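PDB 2ZCA: CRISPR-associated protein Cse2 from Thermus thermophilus, which probably takes part in CRISPR adaptive immunity, which protects the bacterium against viruses, conjugative plasmids and other mobile genetic elements. Local coordinates for residues S93-V96 against E97-L101; R148-R151 against E152-A156; P141-H144 against V145-R148; F27-S30 against L31-P34; W10-R13 against L14-Q17. All coordinates share one frame; numbering follows the deposited sequence.

Overall arrangement
The five contacts are local ones within an all-helical chain, and they fall into two groups. Contacts 1, 2 and 3 form the first. Contact 2 and contact 3 share R148 on helix 144-155, with centres about 12 Å apart, and contact 1 lies about 13 Å from contact 2, centre to centre. The E97 OE1 to Y154 OH distance of 2.6 Å, a probable hydrogen bond, ties contact 1 to contact 2. Contacts 4 and 5 form the second group, their centres about 19 Å apart; F27 CE2 packs 3.9 Å from both L11 CD2 and L14 CD1. Contacts 2 and 5 lie on opposite sides of the chain's centre, about 30 Å apart between centres.

Contact 1: residues S93-V96 against E97-L101; sequences SASV and EKRFL
The backbone from S93 to F100 turns into the start of helix 96-104, with E97 N bonded to A94 O at 3.1 Å and F100 N to V96 O at 3.0 Å. The motif is a type I beta turn, S93 to V96, closed by V96 N to S93 O at 3.0 Å, that runs straight into the first helical turn. E97 N to A94 O is a further i+3 bond, its donor 49° above the carbonyl plane; F100 N to V96 O is already i+4, its donor tilted by only 17°. In between, S95 O receives weak bonds from both K98 N and R99 N.

Side chains follow this changeover. R99 lays its CB 3.4 Å from V96 O and extends from CG to NE back along S95, where S95 OG sits in the guanidinium plane, at its edge, 3.9 Å from R99 NH1, too long to count as a hydrogen bond. E97 keeps its CB 3.5 Å from A94 O, but with CG anti to the backbone nitrogen (chi1 -170°) its extended chain carries the carboxylate away to Y154 OH. V96 is buried and packs on K89 and A90 of helix 82-90 and on L121 of helix 111-121. F100 stacks its ring on that of Y153, while its CB remains 3.7 Å from V96 O.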
loop_
_atom_site.group_PDB
_atom_site.type_symbol
_atom_site.label_atom_id
_atom_site.label_comp_id
_atom_site.label_asym_id
_atom_site.label_seq_id
_atom_site.Cartn_x
_atom_site.Cartn_y
_atom_site.Cartn_z
ATOM N N SER A 93 16.629 -11.004 9.983
ATOM C CA SER A 93 15.628 -11.898 10.561
ATOM C C SER A 93 15.115 -12.889 9.518
ATOM O O SER A 93 14.301 -12.538 8.664
ATOM C CB SER A 93 14.454 -11.086 11.113
ATOM O OG SER A 93 14.896 -10.130 12.061
ATOM N N ALA A 94 15.591 -14.126 9.600
ATOM C CA ALA A 94 15.196 -15.171 8.662
ATOM C C ALA A 94 13.686 -15.401 8.608
ATOM O O ALA A 94 13.143 -15.723 7.552
ATOM C CB ALA A 94 15.905 -16.475 9.014
ATOM N N SER A 95 13.017 -15.237 9.747
ATOM C CA SER A 95 11.573 -15.438 9.837
ATOM C C SER A 95 10.778 -14.480 8.953
ATOM O O SER A 95 9.626 -14.749 8.614
ATOM C CB SER A 95 11.114 -15.288 11.291
ATOM O OG SER A 95 11.450 -14.009 11.801
ATOM N N VAL A 96 11.391 -13.361 8.589
ATOM C CA VAL A 96 10.730 -12.377 7.740
ATOM C C VAL A 96 10.369 -12.990 6.387
ATOM O O VAL A 96 9.374 -12.608 5.768
ATOM C CB VAL A 96 11.636 -11.141 7.507
ATOM C CG1 VAL A 96 10.950 -10.156 6.578
ATOM C CG2 VAL A 96 11.953 -10.471 8.838
ATOM N N GLU A 97 11.168 -13.950 5.932
ATOM C CA GLU A 97 10.892 -14.574 4.645
ATOM C C GLU A 97 9.569 -15.333 4.650
ATOM O O GLU A 97 8.853 -15.343 3.647
ATOM C CB GLU A 97 12.018 -15.523 4.237
ATOM C CG GLU A 97 11.861 -15.989 2.807
ATOM C CD GLU A 97 12.984 -16.880 2.339
ATOM O OE1 GLU A 97 12.919 -17.326 1.175
ATOM O OE2 GLU A 97 13.923 -17.136 3.124
ATOM N N LYS A 98 9.248 -15.975 5.770
ATOM C CA LYS A 98 7.993 -16.710 5.872
ATOM C C LYS A 98 6.815 -15.739 5.818
ATOM O O LYS A 98 5.745 -16.075 5.306
ATOM C CB LYS A 98 7.946 -17.525 7.167
ATOM C CG LYS A 98 8.939 -18.676 7.205
ATOM C CD LYS A 98 8.829 -19.460 8.504
ATOM C CE LYS A 98 9.802 -20.631 8.535
ATOM N NZ LYS A 98 9.561 -21.584 7.416
ATOM N N ARG A 99 7.005 -14.538 6.355
ATOM C CA ARG A 99 5.941 -13.542 6.316
ATOM C C ARG A 99 5.774 -13.078 4.876
ATOM O O ARG A 99 4.659 -12.856 4.408
ATOM C CB ARG A 99 6.272 -12.341 7.207
ATOM C CG ARG A 99 6.138 -12.613 8.692
ATOM C CD ARG A 99 6.011 -11.309 9.470
ATOM N NE ARG A 99 5.811 -11.536 10.899
ATOM C CZ ARG A 99 6.752 -11.982 11.725
ATOM N NH1 ARG A 99 7.968 -12.251 11.266
ATOM N NH2 ARG A 99 6.475 -12.167 13.009
ATOM N N PHE A 100 6.895 -12.930 4.178
ATOM C CA PHE A 100 6.865 -12.506 2.786
ATOM C C PHE A 100 6.106 -13.534 1.948
ATOM O O PHE A 100 5.232 -13.180 1.162
ATOM C CB PHE A 100 8.293 -12.343 2.248
ATOM C CG PHE A 100 8.359 -12.123 0.761
ATOM C CD1 PHE A 100 7.803 -10.983 0.184
ATOM C CD2 PHE A 100 8.957 -13.070 -0.069
ATOM C CE1 PHE A 100 7.840 -10.788 -1.193
ATOM C CE2 PHE A 100 8.999 -12.885 -1.454
ATOM C CZ PHE A 100 8.437 -11.740 -2.016
ATOM N N LEU A 101 6.431 -14.810 2.111
ATOM C CA LEU A 101 5.734 -15.837 1.337
ATOM C C LEU A 101 4.240 -15.877 1.644
ATOM O O LEU A 101 3.423 -16.072 0.743
ATOM C CB LEU A 101 6.365 -17.210 1.577
ATOM C CG LEU A 101 7.790 -17.315 1.018
ATOM C CD1 LEU A 101 8.371 -18.683 1.341
ATOM C CD2 LEU A 101 7.778 -17.079 -0.484
#

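Contact 2: residues R148-R151 against E152-A156; sequences RWAR and EYYGA
R148 grips E152 side-on, one turn along helix 144-155: R148 NE and R148 NH1 both donate to E152 OE2, at 2.9 and 3.0 Å, in a salt bridge. The oxygen lies in the guanidinium plane at its edge, yet both nitrogens reach it from the same face of the carboxylate, whose plane is turned 57° from that of the guanidinium. A bend at chi3 (76°) swings the arginine head round to the glutamate, whose own chain is extended beyond CG.

In the next shell D134 positions the arginine head: R148 NH1 also forms a salt bridge with D134 OD2, an oxygen that W149 NE1 bonds as well. E152 OE1 accepts from T81 OG1, and this bond together with those of R148 to OE2 should limit rotation of the carboxylate, whose plane runs nearly parallel to that of the W149 ring (7° apart), W149 CD1 lying 4.1 Å from E152 OE1. R151 places one face of its guanidinium over R148 CG, and R151 NH2 stays 5.0 Å from E152 OE2, so its charge may add to the field there without contact.

The helical backbone carries these side chains, with E152 N on R148 O at 2.9 Å and Y153 N on W149 O at 2.8 Å. Y154 CD2 comes within 3.1 Å of A150 O. Outward, Y153 stacks on F100 of helix 96-104 and meets W87 of helix 82-90 edge-to-face, while W149 packs against L82 of helix 82-90 and L103 and L104 of helix 96-104.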
loop_
_atom_site.group_PDB
_atom_site.type_symbol
_atom_site.label_atom_id
_atom_site.label_comp_id
_atom_site.label_asym_id
_atom_site.label_seq_id
_atom_site.Cartn_x
_atom_site.Cartn_y
_atom_site.Cartn_z
ATOM N N ARG A 148 6.202 -11.411 -9.708
ATOM C CA ARG A 148 7.177 -10.332 -9.859
ATOM C C ARG A 148 7.746 -9.927 -8.502
ATOM O O ARG A 148 8.918 -9.559 -8.400
ATOM C CB ARG A 148 6.550 -9.111 -10.538
ATOM C CG ARG A 148 7.576 -8.220 -11.242
ATOM C CD ARG A 148 7.050 -6.809 -11.469
ATOM N NE ARG A 148 7.077 -6.034 -10.232
ATOM C CZ ARG A 148 6.015 -5.444 -9.691
ATOM N NH1 ARG A 148 6.143 -4.758 -8.562
ATOM N NH2 ARG A 148 4.830 -5.540 -10.278
ATOM N N TRP A 149 6.920 -9.984 -7.461
ATOM C CA TRP A 149 7.401 -9.642 -6.127
ATOM C C TRP A 149 8.465 -10.661 -5.739
ATOM O O TRP A 149 9.500 -10.313 -5.169
ATOM C CB TRP A 149 6.249 -9.662 -5.116
ATOM C CG TRP A 149 5.458 -8.390 -5.101
ATOM C CD1 TRP A 149 5.232 -7.552 -6.156
ATOM C CD2 TRP A 149 4.762 -7.826 -3.984
ATOM N NE1 TRP A 149 4.436 -6.498 -5.763
ATOM C CE2 TRP A 149 4.134 -6.642 -4.435
ATOM C CE3 TRP A 149 4.607 -8.206 -2.644
ATOM C CZ2 TRP A 149 3.361 -5.833 -3.593
ATOM C CZ3 TRP A 149 3.838 -7.398 -1.805
ATOM C CH2 TRP A 149 3.227 -6.226 -2.286
ATOM N N ALA A 150 8.208 -11.924 -6.057
ATOM C CA ALA A 150 9.163 -12.978 -5.750
ATOM C C ALA A 150 10.470 -12.692 -6.485
ATOM O O ALA A 150 11.553 -12.886 -5.934
ATOM C CB ALA A 150 8.604 -14.334 -6.164
ATOM N N ARG A 151 10.359 -12.218 -7.724
ATOM C CA ARG A 151 11.527 -11.883 -8.540
ATOM C C ARG A 151 12.321 -10.744 -7.893
ATOM O O ARG A 151 13.552 -10.778 -7.842
ATOM C CB ARG A 151 11.088 -11.448 -9.942
ATOM C CG ARG A 151 12.236 -11.234 -10.933
ATOM C CD ARG A 151 11.738 -10.616 -12.240
ATOM N NE ARG A 151 11.415 -9.198 -12.082
ATOM C CZ ARG A 151 10.691 -8.490 -12.946
ATOM N NH1 ARG A 151 10.205 -9.065 -14.037
ATOM N NH2 ARG A 151 10.458 -7.203 -12.721
ATOM N N GLU A 152 11.611 -9.732 -7.401
ATOM C CA GLU A 152 12.265 -8.594 -6.761
ATOM C C GLU A 152 12.939 -8.999 -5.452
ATOM O O GLU A 152 14.047 -8.554 -5.147
ATOM C CB GLU A 152 11.243 -7.483 -6.484
ATOM C CG GLU A 152 10.431 -7.062 -7.698
ATOM C CD GLU A 152 9.426 -5.963 -7.388
ATOM O OE1 GLU A 152 8.990 -5.860 -6.219
ATOM O OE2 GLU A 152 9.059 -5.215 -8.318
ATOM N N TYR A 153 12.267 -9.847 -4.679
ATOM C CA TYR A 153 12.800 -10.296 -3.399
ATOM C C TYR A 153 14.057 -11.148 -3.573
ATOM O O TYR A 153 15.119 -10.824 -3.040
ATOM C CB TYR A 153 11.729 -11.086 -2.644
ATOM C CG TYR A 153 12.122 -11.528 -1.253
ATOM C CD1 TYR A 153 12.908 -12.664 -1.053
ATOM C CD2 TYR A 153 11.692 -10.817 -0.129
ATOM C CE1 TYR A 153 13.253 -13.084 0.232
ATOM C CE2 TYR A 153 12.032 -11.229 1.159
ATOM C CZ TYR A 153 12.812 -12.364 1.331
ATOM O OH TYR A 153 13.142 -12.787 2.597
ATOM N N TYR A 154 13.941 -12.240 -4.321
ATOM C CA TYR A 154 15.090 -13.113 -4.527
ATOM C C TYR A 154 16.144 -12.485 -5.426
ATOM O O TYR A 154 17.298 -12.914 -5.440
ATOM C CB TYR A 154 14.614 -14.460 -5.072
ATOM C CG TYR A 154 13.800 -15.200 -4.039
ATOM C CD1 TYR A 154 14.401 -15.694 -2.878
ATOM C CD2 TYR A 154 12.419 -15.317 -4.166
ATOM C CE1 TYR A 154 13.639 -16.277 -1.866
ATOM C CE2 TYR A 154 11.650 -15.895 -3.161
ATOM C CZ TYR A 154 12.265 -16.371 -2.012
ATOM O OH TYR A 154 11.502 -16.918 -1.003
ATOM N N GLY A 155 15.754 -11.448 -6.157
ATOM C CA GLY A 155 16.695 -10.771 -7.027
ATOM C C GLY A 155 17.568 -9.797 -6.253
ATOM O O GLY A 155 18.692 -9.499 -6.662
ATOM N N ALA A 156 17.056 -9.304 -5.128
ATOM C CA ALA A 156 17.802 -8.359 -4.307
ATOM C C ALA A 156 18.992 -9.040 -3.634
ATOM O O ALA A 156 18.920 -10.265 -3.394
ATOM C CB ALA A 156 16.880 -7.746 -3.251
#

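Contact 3: residues P141-H144 against V145-R148; sequences PERH and VQAR
The bond from R148 N to H144 O, 3.0 Å long, is the shortest sound polar link here, followed by A147 N to R143 O at 3.2 Å. Both are i+4 bonds of the first turn of helix 144-155, and R143 occupies the N-cap position with a left-handed backbone (phi 57°, psi 43°) where the incoming loop turns into the helix.

Two side-chain pairs pack around this turn. R143 and Q146 cross at about a right angle: Q146 CB lies over one face of the guanidinium, offset toward its rim, and R143 NH2 is 3.8 Å from Q146 CG. The glutamine, bent at chi2, brings OE1 back to within 3.3 Å of R143 CA. Each polar end binds a backbone carbonyl elsewhere, R143 NH2 that of L104 and Q146 NE2 that of W138, so the pair meets mainly through aliphatic carbon against a flat cation.

H144 and V145 form the second pair. The imidazole stands between the backbone N and the carbonyl carbon (chi1 66°), which sets its face against V145 CG2 in a CH-pi contact, 4.0 Å from the ring centroid; H144 CE1 is 3.6 Å from that methyl. H144 and V145 both also touch R137 in the preceding loop.

The chemistry implies a helix start held by main-chain bonds and by side chains that reach carbonyls of other parts of the fold. The helix N-terminus may slightly disfavour protonation of H144; R148 NH2, 5.9 Å from H144 ND1, probably adds little, since D134 and E152 meet the arginine's charge.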
loop_
_atom_site.group_PDB
_atom_site.type_symbol
_atom_site.label_atom_id
_atom_site.label_comp_id
_atom_site.label_asym_id
_atom_site.label_seq_id
_atom_site.Cartn_x
_atom_site.Cartn_y
_atom_site.Cartn_z
ATOM N N PRO A 141 -5.968 -13.811 -12.132
ATOM C CA PRO A 141 -5.854 -15.272 -12.091
ATOM C C PRO A 141 -4.406 -15.736 -12.269
ATOM O O PRO A 141 -3.986 -16.726 -11.674
ATOM C CB PRO A 141 -6.745 -15.714 -13.246
ATOM C CG PRO A 141 -7.822 -14.666 -13.247
ATOM C CD PRO A 141 -7.026 -13.389 -13.067
ATOM N N GLU A 142 -3.652 -15.002 -13.087
ATOM C CA GLU A 142 -2.251 -15.314 -13.378
ATOM C C GLU A 142 -1.324 -15.123 -12.190
ATOM O O GLU A 142 -0.248 -15.722 -12.143
ATOM C CB GLU A 142 -1.704 -14.405 -14.474
ATOM C CG GLU A 142 -2.477 -14.324 -15.753
ATOM C CD GLU A 142 -2.016 -13.135 -16.565
ATOM O OE1 GLU A 142 -0.784 -12.942 -16.678
ATOM O OE2 GLU A 142 -2.878 -12.393 -17.079
ATOM N N ARG A 143 -1.729 -14.259 -11.259
ATOM C CA ARG A 143 -0.914 -13.934 -10.091
ATOM C C ARG A 143 0.440 -13.416 -10.582
ATOM O O ARG A 143 1.487 -13.760 -10.039
ATOM C CB ARG A 143 -0.732 -15.168 -9.193
ATOM C CG ARG A 143 -2.052 -15.693 -8.624
ATOM C CD ARG A 143 -1.875 -16.874 -7.676
ATOM N NE ARG A 143 -1.211 -16.497 -6.429
ATOM C CZ ARG A 143 0.064 -16.747 -6.157
ATOM N NH1 ARG A 143 0.816 -17.380 -7.046
ATOM N NH2 ARG A 143 0.586 -16.364 -4.996
ATOM N N HIS A 144 0.415 -12.568 -11.607
ATOM C CA HIS A 144 1.660 -12.041 -12.155
ATOM C C HIS A 144 2.361 -11.075 -11.210
ATOM O O HIS A 144 3.590 -11.031 -11.173
ATOM C CB HIS A 144 1.419 -11.387 -13.523
ATOM C CG HIS A 144 0.567 -10.158 -13.478
ATOM N ND1 HIS A 144 1.094 -8.891 -13.356
ATOM C CD2 HIS A 144 -0.775 -9.999 -13.563
ATOM C CE1 HIS A 144 0.115 -8.004 -13.372
ATOM N NE2 HIS A 144 -1.031 -8.652 -13.496
ATOM N N VAL A 145 1.594 -10.307 -10.440
ATOM C CA VAL A 145 2.203 -9.376 -9.497
ATOM C C VAL A 145 2.976 -10.166 -8.443
ATOM O O VAL A 145 4.111 -9.824 -8.102
ATOM C CB VAL A 145 1.147 -8.514 -8.773
ATOM C CG1 VAL A 145 1.831 -7.638 -7.726
ATOM C CG2 VAL A 145 0.396 -7.649 -9.774
ATOM N N GLN A 146 2.357 -11.222 -7.927
ATOM C CA GLN A 146 2.997 -12.048 -6.909
ATOM C C GLN A 146 4.302 -12.650 -7.413
ATOM O O GLN A 146 5.297 -12.693 -6.685
ATOM C CB GLN A 146 2.053 -13.161 -6.451
ATOM C CG GLN A 146 0.868 -12.660 -5.638
ATOM C CD GLN A 146 -0.304 -12.190 -6.488
ATOM O OE1 GLN A 146 -0.158 -11.890 -7.671
ATOM N NE2 GLN A 146 -1.481 -12.115 -5.871
ATOM N N ALA A 147 4.299 -13.118 -8.656
ATOM C CA ALA A 147 5.509 -13.699 -9.225
ATOM C C ALA A 147 6.595 -12.634 -9.354
ATOM O O ALA A 147 7.772 -12.914 -9.129
ATOM C CB ALA A 147 5.211 -14.314 -10.590
ATOM N N ARG A 148 6.202 -11.411 -9.708
ATOM C CA ARG A 148 7.177 -10.332 -9.859
ATOM C C ARG A 148 7.746 -9.927 -8.502
ATOM O O ARG A 148 8.918 -9.559 -8.400
ATOM C CB ARG A 148 6.550 -9.111 -10.538
ATOM C CG ARG A 148 7.576 -8.220 -11.242
ATOM C CD ARG A 148 7.050 -6.809 -11.469
ATOM N NE ARG A 148 7.077 -6.034 -10.232
ATOM C CZ ARG A 148 6.015 -5.444 -9.691
ATOM N NH1 ARG A 148 6.143 -4.758 -8.562
ATOM N NH2 ARG A 148 4.830 -5.540 -10.278
#

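Contact 4: residues F27-S30 against L31-P34; sequences FRRS and LAFP
R29 points its CG opposite the backbone nitrogen (chi1 177°) and then bends at chi2 (56°), and together these torsions lay its guanidinium alongside A32 and F33. The motif is the C-terminal end of helix 20-29, continued by three successive i+3 bonds: L31 N to R28 O, 3.2 Å; A32 N to R29 O, 3.1 Å; and F33 N to S30 O, 3.0 Å. Each donor stands well above the carbonyl plane of its acceptor, as suits tight 3-10-like turns.

Over one guanidinium face of R29 lie both A32 CB, offset toward the rim, and F33 CE1, which is 3.7 Å from R29 NE. The two planes are 82° apart, so the phenyl ring turns its edge, rather than its face, to the cation. R29 O also lies in the plane of that ring at its edge, 3.6 Å from F33 CD1. On another side of the turn, L31 CB rests against R28 O, and L31 CD1 lies 4.1 Å from R28 NH1, while S30 OG donates a short bond back to F27 O, three residues earlier.

S30 and L31 pack on A67 of helix 56-71, and the F33 ring meets Y38 of the following loop. Where the chain leaves the turn, a water molecule lies 2.7 Å from S30 O and also 2.7 Å from P34 O.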
loop_
_atom_site.group_PDB
_atom_site.type_symbol
_atom_site.label_atom_id
_atom_site.label_comp_id
_atom_site.label_asym_id
_atom_site.label_seq_id
_atom_site.Cartn_x
_atom_site.Cartn_y
_atom_site.Cartn_z
ATOM N N PHE A 27 -6.275 8.813 7.962
ATOM C CA PHE A 27 -5.653 7.681 7.285
ATOM C C PHE A 27 -5.004 6.733 8.290
ATOM O O PHE A 27 -5.153 5.512 8.193
ATOM C CB PHE A 27 -4.582 8.148 6.288
ATOM C CG PHE A 27 -5.126 8.878 5.088
ATOM C CD1 PHE A 27 -6.407 8.623 4.610
ATOM C CD2 PHE A 27 -4.325 9.786 4.397
ATOM C CE1 PHE A 27 -6.883 9.261 3.459
ATOM C CE2 PHE A 27 -4.791 10.427 3.245
ATOM C CZ PHE A 27 -6.071 10.163 2.777
ATOM N N ARG A 28 -4.282 7.294 9.255
ATOM C CA ARG A 28 -3.607 6.471 10.251
ATOM C C ARG A 28 -4.610 5.677 11.079
ATOM O O ARG A 28 -4.436 4.480 11.299
ATOM C CB ARG A 28 -2.738 7.344 11.165
ATOM C CG ARG A 28 -2.001 6.556 12.236
ATOM C CD ARG A 28 -0.977 5.590 11.636
ATOM N NE ARG A 28 -0.331 4.788 12.670
ATOM C CZ ARG A 28 -0.923 3.808 13.346
ATOM N NH1 ARG A 28 -2.189 3.488 13.099
ATOM N NH2 ARG A 28 -0.255 3.158 14.289
ATOM N N ARG A 29 -5.667 6.341 11.530
ATOM C CA ARG A 29 -6.679 5.671 12.325
ATOM C C ARG A 29 -7.431 4.610 11.516
ATOM O O ARG A 29 -7.882 3.610 12.074
ATOM C CB ARG A 29 -7.660 6.698 12.899
ATOM C CG ARG A 29 -8.812 6.093 13.688
ATOM C CD ARG A 29 -8.320 5.197 14.818
ATOM N NE ARG A 29 -9.431 4.639 15.584
ATOM C CZ ARG A 29 -9.302 3.709 16.526
ATOM N NH1 ARG A 29 -8.105 3.224 16.827
ATOM N NH2 ARG A 29 -10.374 3.262 17.168
ATOM N N SER A 30 -7.545 4.810 10.203
ATOM C CA SER A 30 -8.255 3.852 9.354
ATOM C C SER A 30 -7.615 2.463 9.337
ATOM O O SER A 30 -8.243 1.497 8.904
ATOM C CB SER A 30 -8.356 4.362 7.913
ATOM O OG SER A 30 -7.117 4.243 7.229
ATOM N N LEU A 31 -6.371 2.357 9.792
ATOM C CA LEU A 31 -5.704 1.057 9.808
ATOM C C LEU A 31 -6.363 0.090 10.782
ATOM O O LEU A 31 -6.164 -1.122 10.696
ATOM C CB LEU A 31 -4.219 1.210 10.150
ATOM C CG LEU A 31 -3.293 1.613 8.999
ATOM C CD1 LEU A 31 -1.861 1.642 9.501
ATOM C CD2 LEU A 31 -3.424 0.619 7.839
ATOM N N ALA A 32 -7.161 0.625 11.701
ATOM C CA ALA A 32 -7.849 -0.205 12.685
ATOM C C ALA A 32 -9.114 -0.831 12.102
ATOM O O ALA A 32 -9.728 -1.702 12.723
ATOM C CB ALA A 32 -8.205 0.633 13.917
ATOM N N PHE A 33 -9.501 -0.386 10.909
ATOM C CA PHE A 33 -10.711 -0.888 10.260
ATOM C C PHE A 33 -10.447 -1.391 8.845
ATOM O O PHE A 33 -9.408 -1.102 8.251
ATOM C CB PHE A 33 -11.768 0.222 10.180
ATOM C CG PHE A 33 -11.986 0.953 11.470
ATOM C CD1 PHE A 33 -11.045 1.866 11.935
ATOM C CD2 PHE A 33 -13.126 0.719 12.230
ATOM C CE1 PHE A 33 -11.235 2.535 13.142
ATOM C CE2 PHE A 33 -13.325 1.386 13.440
ATOM C CZ PHE A 33 -12.378 2.294 13.895
ATOM N N PRO A 34 -11.399 -2.149 8.281
ATOM C CA PRO A 34 -11.203 -2.652 6.920
ATOM C C PRO A 34 -11.082 -1.452 5.983
ATOM O O PRO A 34 -11.726 -0.420 6.197
ATOM C CB PRO A 34 -12.478 -3.453 6.658
ATOM C CG PRO A 34 -12.902 -3.894 8.049
ATOM C CD PRO A 34 -12.669 -2.638 8.848
HETATM O O HOH W 1 -10.264 1.707 7.065
#

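Contact 5: residues W10-R13 against L14-Q17; sequences WLKR and LQGQ
L14 packs tightly against the carbonyls of L11 and W10, the closer half of this contact, where L11 and L14 are the buried residues of helix 3-15. L14 N bonds W10 O at 3.0 Å, Q15 N bonds L11 O at 2.9 Å, and L14 CB presses to 3.4 Å from L11 O. The chi1 of L14, -121°, is an eclipsed value consistent with constraint by its packing on A23 and F27 of helix 20-29. L14 CD1 makes a looser contact, 4.1 Å from W10 NE1, which itself bonds Y44 O. L11 packs on A66 and Y69 of helix 56-71.

The outer half is looser. K12 and Q15 run side by side in the same direction, but K12 NZ stays 3.8 Å from Q15 OE1, and their polar ends look elsewhere, K12 NZ to G74 O and Q15 NE2 to D73 O. At the exposed R13, Q17 NE2 gives R13 O only a weak bond of 3.4 Å; the extended Q17 chain crosses R13 obliquely, with NE2 3.6 Å from R13 CG and the amide plane 51° from the guanidinium.

The backbone bonding weakens in step: G16 N splits between K12 O and R13 O, both bonds weak, before Q17 N takes L14 O. Such a passage from i+4 bonds to i+3 bonds is typical of the C-terminal end of an alpha helix, here handing the chain on toward helix 20-29 in an all-helical fold.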
loop_
_atom_site.group_PDB
_atom_site.type_symbol
_atom_site.label_atom_id
_atom_site.label_comp_id
_atom_site.label_asym_id
_atom_site.label_seq_id
_atom_site.Cartn_x
_atom_site.Cartn_y
_atom_site.Cartn_z
ATOM N N TRP A 10 -1.581 12.818 -5.688
ATOM C CA TRP A 10 -2.689 13.302 -4.870
ATOM C C TRP A 10 -2.308 13.313 -3.393
ATOM O O TRP A 10 -2.525 14.306 -2.693
ATOM C CB TRP A 10 -3.926 12.424 -5.096
ATOM C CG TRP A 10 -5.091 12.752 -4.199
ATOM C CD1 TRP A 10 -5.362 12.213 -2.973
ATOM C CD2 TRP A 10 -6.125 13.712 -4.452
ATOM N NE1 TRP A 10 -6.501 12.778 -2.444
ATOM C CE2 TRP A 10 -6.990 13.701 -3.331
ATOM C CE3 TRP A 10 -6.407 14.582 -5.515
ATOM C CZ2 TRP A 10 -8.116 14.526 -3.246
ATOM C CZ3 TRP A 10 -7.529 15.403 -5.428
ATOM C CH2 TRP A 10 -8.368 15.368 -4.300
ATOM N N LEU A 11 -1.739 12.210 -2.913
ATOM C CA LEU A 11 -1.331 12.127 -1.517
ATOM C C LEU A 11 -0.251 13.157 -1.196
ATOM O O LEU A 11 -0.296 13.796 -0.148
ATOM C CB LEU A 11 -0.833 10.715 -1.191
ATOM C CG LEU A 11 -1.927 9.642 -1.267
ATOM C CD1 LEU A 11 -1.321 8.256 -1.064
ATOM C CD2 LEU A 11 -2.986 9.919 -0.209
ATOM N N LYS A 12 0.713 13.325 -2.101
ATOM C CA LYS A 12 1.785 14.296 -1.891
ATOM C C LYS A 12 1.235 15.717 -1.838
ATOM O O LYS A 12 1.720 16.555 -1.072
ATOM C CB LYS A 12 2.836 14.184 -3.002
ATOM C CG LYS A 12 3.782 13.008 -2.828
ATOM C CD LYS A 12 4.593 13.174 -1.553
ATOM C CE LYS A 12 5.433 11.948 -1.245
ATOM N NZ LYS A 12 6.185 12.133 0.025
ATOM N N ARG A 13 0.223 15.989 -2.653
ATOM C CA ARG A 13 -0.397 17.308 -2.676
ATOM C C ARG A 13 -1.099 17.547 -1.338
ATOM O O ARG A 13 -1.021 18.640 -0.772
ATOM C CB ARG A 13 -1.404 17.396 -3.823
ATOM C CG ARG A 13 -2.123 18.726 -3.919
ATOM C CD ARG A 13 -3.105 18.742 -5.082
ATOM N NE ARG A 13 -3.789 20.027 -5.198
ATOM C CZ ARG A 13 -4.699 20.310 -6.125
ATOM N NH1 ARG A 13 -5.040 19.394 -7.024
ATOM N NH2 ARG A 13 -5.267 21.509 -6.156
ATOM N N LEU A 14 -1.778 16.514 -0.841
ATOM C CA LEU A 14 -2.488 16.581 0.432
ATOM C C LEU A 14 -1.513 16.839 1.573
ATOM O O LEU A 14 -1.765 17.665 2.449
ATOM C CB LEU A 14 -3.214 15.261 0.708
ATOM C CG LEU A 14 -4.729 15.240 0.899
ATOM C CD1 LEU A 14 -5.152 13.828 1.294
ATOM C CD2 LEU A 14 -5.146 16.231 1.969
ATOM N N GLN A 15 -0.400 16.112 1.564
ATOM C CA GLN A 15 0.605 16.253 2.605
ATOM C C GLN A 15 1.213 17.652 2.607
ATOM O O GLN A 15 1.752 18.103 3.619
ATOM C CB GLN A 15 1.693 15.189 2.423
ATOM C CG GLN A 15 2.828 15.272 3.431
ATOM C CD GLN A 15 3.561 13.954 3.590
ATOM O OE1 GLN A 15 3.678 13.175 2.641
ATOM N NE2 GLN A 15 4.071 13.702 4.793
ATOM N N GLY A 16 1.114 18.342 1.474
ATOM C CA GLY A 16 1.657 19.687 1.384
ATOM C C GLY A 16 0.658 20.751 1.806
ATOM O O GLY A 16 0.996 21.933 1.889
ATOM N N GLN A 17 -0.576 20.330 2.073
ATOM C CA GLN A 17 -1.642 21.243 2.481
ATOM C C GLN A 17 -1.805 21.285 3.997
ATOM O O GLN A 17 -1.356 20.385 4.706
ATOM C CB GLN A 17 -2.973 20.818 1.858
ATOM C CG GLN A 17 -3.044 20.946 0.354
ATOM C CD GLN A 17 -4.347 20.410 -0.200
ATOM O OE1 GLN A 17 -5.427 20.781 0.258
ATOM N NE2 GLN A 17 -4.254 19.535 -1.194
#